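Local coordinates for dual function macrocyclase-peptidase POPB (Galerina marginata, PDB 5N4B), which cuts peptides after prolyl residues and joins the ends of a toxin precursor into a macrocycle during amanitin biosynthesis, at residues K382-Y386 and T396-P400; A491-Y497 and K571-A577; G498-A504 and I528-E533; F596-V600 and I719-L723. The protein carries 1 engineered substitution. All coordinates share one frame. Numbering follows the deposited sequence.

How the contacts relate
POPB is a worked example of a two-domain design in which a beta-propeller covers an alpha/beta-hydrolase catalytic domain. Contact 1 lies within a propeller blade, its centre about 22 Å from that of contact 3, the nearest atoms about 7 Å apart. The other three belong to the catalytic domain. Contact 2 pairs two central strands that run toward the active site, where the side chains of Y497 and engineered A578 come within about 4 Å. Contact 3 continues from its end, with Y497 CE2 3.7 Å from T502 CB. Contact 4, away from the catalytic residues, adjoins contact 2 (centres about 9 Å apart): V572 O lies 2.8 Å from G597 N, and I719 packs on A573.

Contact 1 (K382-Y386 and T396-P400); sequences KDEIY and TRLAP
L398 N donates to I385 O at 2.8 Å, the direct hydrogen bond between these antiparallel strands, whose N-to-C directions make 130° and whose axes approach to 4.6 Å. I385 N and L398 O lie too far apart to bond, so water 2 bridges them, accepting from I385 N (3.0 Å) and R397 NE (2.9 Å) and donating to L398 O (2.7 Å). Water 1 links D383 O (2.8 Å) to R397 NH2 (2.9 Å). Y386 and R397 form a non-hydrogen-bonded pair, CA to CA 4.5 Å. R397 is extended (all t); E384 CG lies over one guanidinium face, 3.5 Å from R397 NH2, and Y386 OH donates to E384 OE1 (2.7 Å). E384 OE2, salt-bridged to R379, stays 4.0 Å from R397 NH2, well out of the guanidinium plane: charge attraction alone. On the opposite face of the sheet I385 CG2 meets L398 CB at 4.2 Å. This is the outer hairpin of a propeller blade: strand 372-379 flanks 382-388, and I385 and L398 face strand 416-423 of the next blade.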
# COMPACT_ATOMS: atom_id res chain seq x y z
N LYS A 382 -12.18 12.78 1.44
CA LYS A 382 -12.51 12.57 2.84
C LYS A 382 -13.69 11.58 2.89
O LYS A 382 -14.67 11.71 2.14
CB LYS A 382 -12.90 13.90 3.48
CG LYS A 382 -11.68 14.89 3.55
CD LYS A 382 -12.04 16.32 3.87
CE LYS A 382 -12.62 17.04 2.68
NZ LYS A 382 -13.06 18.35 3.10
N ASP A 383 -13.58 10.59 3.74
CA ASP A 383 -14.52 9.49 3.75
C ASP A 383 -15.77 9.80 4.58
O ASP A 383 -15.70 10.41 5.66
CB ASP A 383 -13.84 8.23 4.28
CG ASP A 383 -12.87 7.63 3.28
OD1 ASP A 383 -12.90 7.96 2.05
OD2 ASP A 383 -12.09 6.71 3.67
N GLU A 384 -16.90 9.31 4.07
CA GLU A 384 -18.22 9.45 4.68
C GLU A 384 -18.85 8.07 4.73
O GLU A 384 -18.77 7.30 3.77
CB GLU A 384 -19.08 10.39 3.86
CG GLU A 384 -18.43 11.73 3.58
CD GLU A 384 -19.30 12.68 2.77
OE1 GLU A 384 -20.41 12.27 2.33
OE2 GLU A 384 -18.91 13.84 2.58
N ILE A 385 -19.50 7.74 5.84
CA ILE A 385 -20.03 6.40 6.06
C ILE A 385 -21.55 6.46 6.11
O ILE A 385 -22.11 7.26 6.86
CB ILE A 385 -19.46 5.80 7.36
CG1 ILE A 385 -17.91 5.88 7.37
CG2 ILE A 385 -19.92 4.35 7.48
CD1 ILE A 385 -17.40 6.90 8.32
N TYR A 386 -22.21 5.56 5.38
CA TYR A 386 -23.68 5.51 5.32
C TYR A 386 -24.16 4.08 5.51
O TYR A 386 -23.55 3.14 5.03
CB TYR A 386 -24.22 6.05 3.98
CG TYR A 386 -23.87 7.49 3.74
CD1 TYR A 386 -22.68 7.83 3.13
CD2 TYR A 386 -24.66 8.50 4.20
CE1 TYR A 386 -22.34 9.16 2.94
CE2 TYR A 386 -24.36 9.81 3.99
CZ TYR A 386 -23.19 10.14 3.38
OH TYR A 386 -22.86 11.48 3.25
N THR A 396 -28.98 6.58 7.08
CA THR A 396 -28.33 7.48 8.01
C THR A 396 -26.86 7.59 7.63
O THR A 396 -26.28 6.67 7.03
CB THR A 396 -28.51 7.01 9.46
OG1 THR A 396 -28.05 8.03 10.36
CG2 THR A 396 -27.78 5.78 9.74
N ARG A 397 -26.27 8.70 8.03
CA ARG A 397 -24.83 8.90 7.98
C ARG A 397 -24.28 8.57 9.36
O ARG A 397 -24.81 9.05 10.39
CB ARG A 397 -24.48 10.33 7.60
CG ARG A 397 -22.95 10.54 7.49
CD ARG A 397 -22.60 11.82 6.85
NE ARG A 397 -21.15 12.01 6.85
CZ ARG A 397 -20.59 13.12 6.46
NH1 ARG A 397 -21.33 14.10 5.97
NH2 ARG A 397 -19.31 13.26 6.56
N LEU A 398 -23.22 7.78 9.41
CA LEU A 398 -22.58 7.39 10.67
C LEU A 398 -21.31 8.21 10.84
O LEU A 398 -20.59 8.47 9.88
CB LEU A 398 -22.25 5.89 10.68
CG LEU A 398 -23.46 4.98 10.56
CD1 LEU A 398 -23.01 3.53 10.55
CD2 LEU A 398 -24.41 5.27 11.75
N ALA A 399 -21.02 8.61 12.09
CA ALA A 399 -19.84 9.41 12.39
C ALA A 399 -19.79 10.66 11.50
O ALA A 399 -18.79 10.92 10.83
CB ALA A 399 -18.56 8.61 12.26
N PRO A 400 -20.86 11.45 11.48
CA PRO A 400 -20.92 12.55 10.54
C PRO A 400 -19.90 13.65 10.73
O PRO A 400 -19.70 14.42 9.78
CB PRO A 400 -22.35 13.10 10.76
CG PRO A 400 -22.65 12.70 12.12
CD PRO A 400 -22.05 11.37 12.32
O HOH W 1 -17.27 11.49 7.66
O HOH W 2 -19.48 9.88 7.89

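Contact 2 (A491-Y497 and K571-A577); sequences AAIQYGY and KVAINGA
Strands 492-495 and 572-577 run parallel, axes 4.6 Å apart and inclined by 30°, in register from A492-V572 to Y495-N575. Their ladder runs from A492 N to K571 O (2.9 Å) through A573 N to A492 O and Q494 N to A573 O (both 2.8 Å) to N575 N to Q494 O (3.1 Å) and G496 N to N575 O (3.2 Å). Q494 (t, t) lays CB 4.0 Å from I574 CG2 and sends NE2 to F554 O; I574 is p. On the opposite face, I493 (m, p) puts CG1 4.1 Å from A573 CB, while N575 (t) hydrogen-bonds V600 O through ND2. Y495 and Y497 are both t. The Y495 hydroxyl hydrogen-bonds the bound peptide's backbone. Y497 CD1 approaches A577 O edge-on at 3.5 Å; in S9A relatives the corresponding tyrosine hydroxyl helps form the oxyanion hole. A577 leads into the nucleophile elbow at engineered A578. Strands 522-526 and 598-602 flank the pair, and helices 548-563 and 705-722 pack on Q494 and I493 respectively.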
# COMPACT_ATOMS: atom_id res chain seq x y z
N ALA A 491 8.90 25.68 6.79
CA ALA A 491 9.28 24.69 5.81
C ALA A 491 8.10 23.76 5.57
O ALA A 491 7.20 23.63 6.39
CB ALA A 491 10.46 23.85 6.34
N ALA A 492 8.11 23.09 4.43
CA ALA A 492 7.05 22.17 4.07
C ALA A 492 7.65 20.84 3.64
O ALA A 492 8.68 20.83 2.95
CB ALA A 492 6.18 22.73 2.93
N ILE A 493 7.06 19.74 4.09
CA ILE A 493 7.30 18.44 3.49
C ILE A 493 6.08 18.09 2.69
O ILE A 493 4.96 18.04 3.22
CB ILE A 493 7.67 17.37 4.50
CG1 ILE A 493 9.15 17.58 4.86
CG2 ILE A 493 7.47 16.02 3.89
CD1 ILE A 493 9.50 18.75 5.61
N GLN A 494 6.30 17.88 1.39
CA GLN A 494 5.24 17.61 0.43
C GLN A 494 5.38 16.17 -0.04
O GLN A 494 6.42 15.77 -0.57
CB GLN A 494 5.34 18.59 -0.74
CG GLN A 494 4.31 18.40 -1.81
CD GLN A 494 4.43 19.39 -2.91
OE1 GLN A 494 4.42 20.59 -2.65
NE2 GLN A 494 4.59 18.93 -4.14
N TYR A 495 4.32 15.40 0.17
CA TYR A 495 4.34 13.96 -0.04
C TYR A 495 3.42 13.61 -1.18
O TYR A 495 2.34 14.19 -1.32
CB TYR A 495 3.83 13.27 1.24
CG TYR A 495 3.89 11.78 1.21
CD1 TYR A 495 5.10 11.12 1.14
CD2 TYR A 495 2.75 11.03 1.26
CE1 TYR A 495 5.18 9.72 1.08
CE2 TYR A 495 2.81 9.63 1.21
CZ TYR A 495 4.03 8.99 1.11
OH TYR A 495 4.11 7.60 1.07
N GLY A 496 3.81 12.64 -1.99
CA GLY A 496 2.95 12.19 -3.06
C GLY A 496 3.22 10.76 -3.48
O GLY A 496 4.26 10.17 -3.18
N TYR A 497 2.25 10.23 -4.22
CA TYR A 497 2.37 8.92 -4.85
C TYR A 497 2.11 9.10 -6.34
O TYR A 497 3.05 9.05 -7.13
CB TYR A 497 1.44 7.89 -4.20
CG TYR A 497 1.59 6.52 -4.76
CD1 TYR A 497 2.71 5.73 -4.43
CD2 TYR A 497 0.63 5.96 -5.61
CE1 TYR A 497 2.83 4.44 -4.94
CE2 TYR A 497 0.76 4.70 -6.10
CZ TYR A 497 1.86 3.93 -5.77
OH TYR A 497 1.98 2.64 -6.24
N LYS A 571 12.09 26.20 0.73
CA LYS A 571 11.93 25.32 1.88
C LYS A 571 10.82 24.29 1.72
O LYS A 571 10.26 23.85 2.70
CB LYS A 571 11.79 26.12 3.16
CG LYS A 571 13.02 27.03 3.51
CD LYS A 571 12.94 27.37 5.00
CE LYS A 571 14.01 28.36 5.49
NZ LYS A 571 15.35 28.05 4.90
N VAL A 572 10.52 23.90 0.48
CA VAL A 572 9.63 22.76 0.21
C VAL A 572 10.50 21.55 -0.10
O VAL A 572 11.27 21.55 -1.05
CB VAL A 572 8.67 23.01 -0.95
CG1 VAL A 572 7.76 21.81 -1.11
CG2 VAL A 572 7.84 24.30 -0.76
N ALA A 573 10.38 20.51 0.71
CA ALA A 573 11.03 19.23 0.51
C ALA A 573 10.00 18.25 0.01
O ALA A 573 8.82 18.36 0.37
CB ALA A 573 11.62 18.70 1.80
N ILE A 574 10.41 17.31 -0.81
CA ILE A 574 9.49 16.32 -1.36
C ILE A 574 9.92 14.91 -1.02
O ILE A 574 11.12 14.60 -0.91
CB ILE A 574 9.25 16.47 -2.88
CG1 ILE A 574 10.55 16.49 -3.65
CG2 ILE A 574 8.41 17.73 -3.17
CD1 ILE A 574 10.37 16.51 -5.20
N ASN A 575 8.92 14.03 -0.87
CA ASN A 575 9.13 12.65 -0.47
C ASN A 575 8.03 11.79 -1.08
O ASN A 575 6.89 12.24 -1.23
CB ASN A 575 9.09 12.60 1.07
CG ASN A 575 9.24 11.21 1.67
OD1 ASN A 575 8.46 10.86 2.57
ND2 ASN A 575 10.22 10.44 1.25
N GLY A 576 8.40 10.56 -1.44
CA GLY A 576 7.46 9.58 -1.96
C GLY A 576 8.19 8.28 -2.18
O GLY A 576 9.43 8.24 -2.19
N ALA A 577 7.41 7.21 -2.27
CA ALA A 577 7.95 5.86 -2.40
C ALA A 577 7.32 5.13 -3.58
O ALA A 577 6.14 5.28 -3.87
CB ALA A 577 7.70 5.04 -1.11
O HOH W 3 4.55 7.69 -2.03

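Contact 3 (G498-A504 and I528-E533)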
# COMPACT_ATOMS: atom_id res chain seq x y z
N GLY A 498 0.87 9.37 -6.74
CA GLY A 498 0.59 9.89 -8.06
C GLY A 498 0.39 8.87 -9.16
O GLY A 498 0.92 9.02 -10.26
N GLY A 499 -0.31 7.81 -8.88
CA GLY A 499 -0.49 6.78 -9.89
C GLY A 499 -1.39 5.65 -9.40
O GLY A 499 -1.73 5.51 -8.21
N PHE A 500 -1.75 4.82 -10.37
CA PHE A 500 -2.35 3.51 -10.14
C PHE A 500 -3.74 3.59 -9.51
O PHE A 500 -4.25 2.57 -8.99
CB PHE A 500 -1.44 2.57 -9.36
CG PHE A 500 -0.13 2.27 -10.07
CD1 PHE A 500 -0.10 1.25 -11.04
CD2 PHE A 500 1.03 2.98 -9.81
CE1 PHE A 500 1.06 0.94 -11.70
CE2 PHE A 500 2.23 2.68 -10.51
CZ PHE A 500 2.25 1.63 -11.44
N ALA A 501 -4.38 4.75 -9.61
CA ALA A 501 -5.67 4.99 -8.97
C ALA A 501 -5.59 4.86 -7.46
O ALA A 501 -6.62 4.67 -6.78
CB ALA A 501 -6.77 4.08 -9.56
N THR A 502 -4.40 4.99 -6.87
CA THR A 502 -4.22 4.98 -5.42
C THR A 502 -4.51 6.40 -4.92
O THR A 502 -3.97 7.37 -5.44
CB THR A 502 -2.80 4.54 -5.10
OG1 THR A 502 -2.65 3.19 -5.60
CG2 THR A 502 -2.52 4.60 -3.61
N SER A 503 -5.38 6.50 -3.94
CA SER A 503 -5.76 7.77 -3.35
C SER A 503 -4.79 8.16 -2.25
O SER A 503 -4.43 7.34 -1.39
CB SER A 503 -7.17 7.67 -2.79
OG SER A 503 -8.10 7.64 -3.86
N ALA A 504 -4.39 9.44 -2.26
CA ALA A 504 -3.47 9.95 -1.24
C ALA A 504 -4.31 10.41 -0.06
O ALA A 504 -4.56 11.59 0.16
CB ALA A 504 -2.58 11.06 -1.79
N ILE A 528 -2.90 14.75 -6.54
CA ILE A 528 -2.52 14.90 -7.95
C ILE A 528 -3.15 13.81 -8.82
O ILE A 528 -3.46 12.69 -8.39
CB ILE A 528 -0.99 14.91 -8.07
CG1 ILE A 528 -0.40 13.57 -7.69
CG2 ILE A 528 -0.44 16.06 -7.27
CD1 ILE A 528 1.14 13.59 -7.62
N ARG A 529 -3.33 14.16 -10.09
CA ARG A 529 -3.85 13.23 -11.08
C ARG A 529 -2.93 12.04 -11.24
O ARG A 529 -1.73 12.12 -10.96
CB ARG A 529 -4.08 13.95 -12.40
CG ARG A 529 -5.32 14.83 -12.39
CD ARG A 529 -5.47 15.62 -13.64
NE ARG A 529 -4.45 16.65 -13.71
CZ ARG A 529 -4.31 17.51 -14.69
NH1 ARG A 529 -5.08 17.45 -15.78
NH2 ARG A 529 -3.36 18.41 -14.61
N GLY A 530 -3.52 10.92 -11.64
CA GLY A 530 -2.93 9.62 -11.54
C GLY A 530 -3.38 8.85 -10.31
O GLY A 530 -3.45 7.62 -10.33
N GLY A 531 -3.70 9.56 -9.23
CA GLY A 531 -4.39 8.93 -8.13
C GLY A 531 -5.84 8.62 -8.44
O GLY A 531 -6.35 8.94 -9.51
N GLY A 532 -6.49 8.01 -7.45
CA GLY A 532 -7.87 7.58 -7.55
C GLY A 532 -8.85 8.45 -6.82
O GLY A 532 -10.01 8.05 -6.72
N GLU A 533 -8.45 9.62 -6.37
CA GLU A 533 -9.25 10.40 -5.45
C GLU A 533 -10.60 10.76 -6.06
O GLU A 533 -11.63 10.77 -5.36
CB GLU A 533 -8.50 11.69 -5.10
CG GLU A 533 -7.27 11.49 -4.22
CD GLU A 533 -5.98 11.22 -5.00
OE1 GLU A 533 -6.05 10.92 -6.21
OE2 GLU A 533 -4.90 11.33 -4.34
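Two glycine-rich loops meet here backbone to backbone, one following strand 492-495 and the other strand 522-526, at the C-terminal ends of two neighbouring parallel strands of the catalytic sheet. G499-T502 is a type I' turn closed by T502 N to G499 O at 3.0 Å, with F500 and A501 both at positive phi; I528-G531 is a type II turn closed by G531 N to I528 O at 3.2 Å, with G530 at its third position. A501 N donates to G530 O (3.1 Å), linking the turns, and just beyond them G532 N makes a weak hydrogen bond to T502 O (3.3 Å). The absence of side chains makes this approach possible: a CB on G532 would stand 2.0 Å from A501 O, and one on G530 2.8 Å from G498 O. In alpha/beta hydrolases such loops at strand ends shape the active site, and in S9A relatives the phenylalanine of this Tyr-Gly-Gly-Phe sequence lines the proline pocket. F500 is consistent with that role: it points away from 528-533, its ring meets W620 edge-to-face, and its side chain lies about 7 Å from that of engineered A578. T502 and A504 each pack on an aromatic side chain of the bound peptide. E533 OE2 accepts from A504 N at 2.9 Å, while R529 points away from 498-504, into salt bridges with D553 and D470.

Contact 4 (F596-V600 and I719-L723)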
# COMPACT_ATOMS: atom_id res chain seq x y z
N PHE A 596 12.53 23.11 -5.20
CA PHE A 596 12.58 22.25 -4.03
C PHE A 596 13.86 22.49 -3.27
O PHE A 596 14.90 22.77 -3.87
CB PHE A 596 12.56 20.80 -4.48
CG PHE A 596 11.38 20.45 -5.33
CD1 PHE A 596 10.11 20.47 -4.79
CD2 PHE A 596 11.51 20.13 -6.66
CE1 PHE A 596 9.00 20.18 -5.55
CE2 PHE A 596 10.39 19.81 -7.44
CZ PHE A 596 9.14 19.83 -6.87
N GLY A 597 13.79 22.35 -1.95
CA GLY A 597 14.94 22.48 -1.08
C GLY A 597 15.55 21.15 -0.69
O GLY A 597 16.69 21.13 -0.22
N ALA A 598 14.83 20.05 -0.86
CA ALA A 598 15.34 18.73 -0.54
C ALA A 598 14.45 17.70 -1.20
O ALA A 598 13.26 17.96 -1.44
CB ALA A 598 15.40 18.44 0.95
N ALA A 599 15.01 16.52 -1.44
CA ALA A 599 14.27 15.46 -2.10
C ALA A 599 14.67 14.11 -1.55
O ALA A 599 15.86 13.80 -1.44
CB ALA A 599 14.52 15.51 -3.61
N VAL A 600 13.68 13.28 -1.22
CA VAL A 600 13.90 11.93 -0.66
C VAL A 600 13.02 10.95 -1.43
O VAL A 600 11.86 10.70 -1.04
CB VAL A 600 13.70 11.86 0.86
CG1 VAL A 600 13.93 10.41 1.32
CG2 VAL A 600 14.64 12.79 1.53
N ILE A 719 16.49 16.17 5.66
CA ILE A 719 15.66 17.23 5.14
C ILE A 719 15.82 18.48 5.98
O ILE A 719 15.98 19.59 5.46
CB ILE A 719 14.20 16.77 5.05
CG1 ILE A 719 14.00 15.80 3.88
CG2 ILE A 719 13.28 17.99 4.91
CD1 ILE A 719 12.70 15.09 3.89
N ALA A 720 15.76 18.35 7.31
CA ALA A 720 15.83 19.53 8.17
C ALA A 720 17.13 20.30 7.96
O ALA A 720 17.13 21.53 7.82
CB ALA A 720 15.69 19.15 9.64
N ARG A 721 18.25 19.59 7.91
CA ARG A 721 19.54 20.26 7.70
C ARG A 721 19.59 20.90 6.31
O ARG A 721 20.05 22.04 6.17
CB ARG A 721 20.69 19.29 7.90
CG ARG A 721 22.00 19.94 7.55
CD ARG A 721 23.17 19.41 8.29
NE ARG A 721 23.09 19.79 9.70
CZ ARG A 721 24.12 19.68 10.52
NH1 ARG A 721 23.99 20.00 11.81
NH2 ARG A 721 25.27 19.21 10.05
N ALA A 722 19.12 20.19 5.30
CA ALA A 722 19.14 20.77 3.95
C ALA A 722 18.33 22.04 3.87
O ALA A 722 18.65 22.90 3.05
CB ALA A 722 18.57 19.80 2.93
N LEU A 723 17.23 22.15 4.64
CA LEU A 723 16.41 23.37 4.65
C LEU A 723 16.87 24.38 5.68
O LEU A 723 16.25 25.45 5.80
CB LEU A 723 14.94 22.97 4.92
CG LEU A 723 14.33 21.94 3.93
CD1 LEU A 723 12.85 21.75 4.23
CD2 LEU A 723 14.59 22.29 2.45
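In the alpha/beta-hydrolase fold, helices pack on both faces of a largely parallel sheet, and this contact seats the end of the C-terminal helix 705-722 against the beginning of strand 598-602. The fit depends on small residues on the strand side. A598 is the central bump: its methyl points toward the helix and enters a shallow hollow between I719, A722 and L723, with A598 CB 4.2 Å from I719 CG1, 4.0 Å from A722 CB and 4.2 Å from L723 CD2. I719 and A722, three apart, face the strand from the last turn, and L723 follows them. Next to A598 the strand side offers a hollow of its own, at G597. A side chain there would point toward the helix and put CB 2.5 Å from L723 CD2; as glycine, it lets that methyl settle to 3.5 Å from G597 C. Two residues along from A598, V600 supplies a second bump on the same face, while A599 turns away toward helix 579-590. I719 also rests on A573 in the neighbouring strand, so the helix spans more than one strand. Extended in the m, t rotamer, I719 bridges the remaining gap, bringing its CD1 to 3.8 Å from V600 CG2.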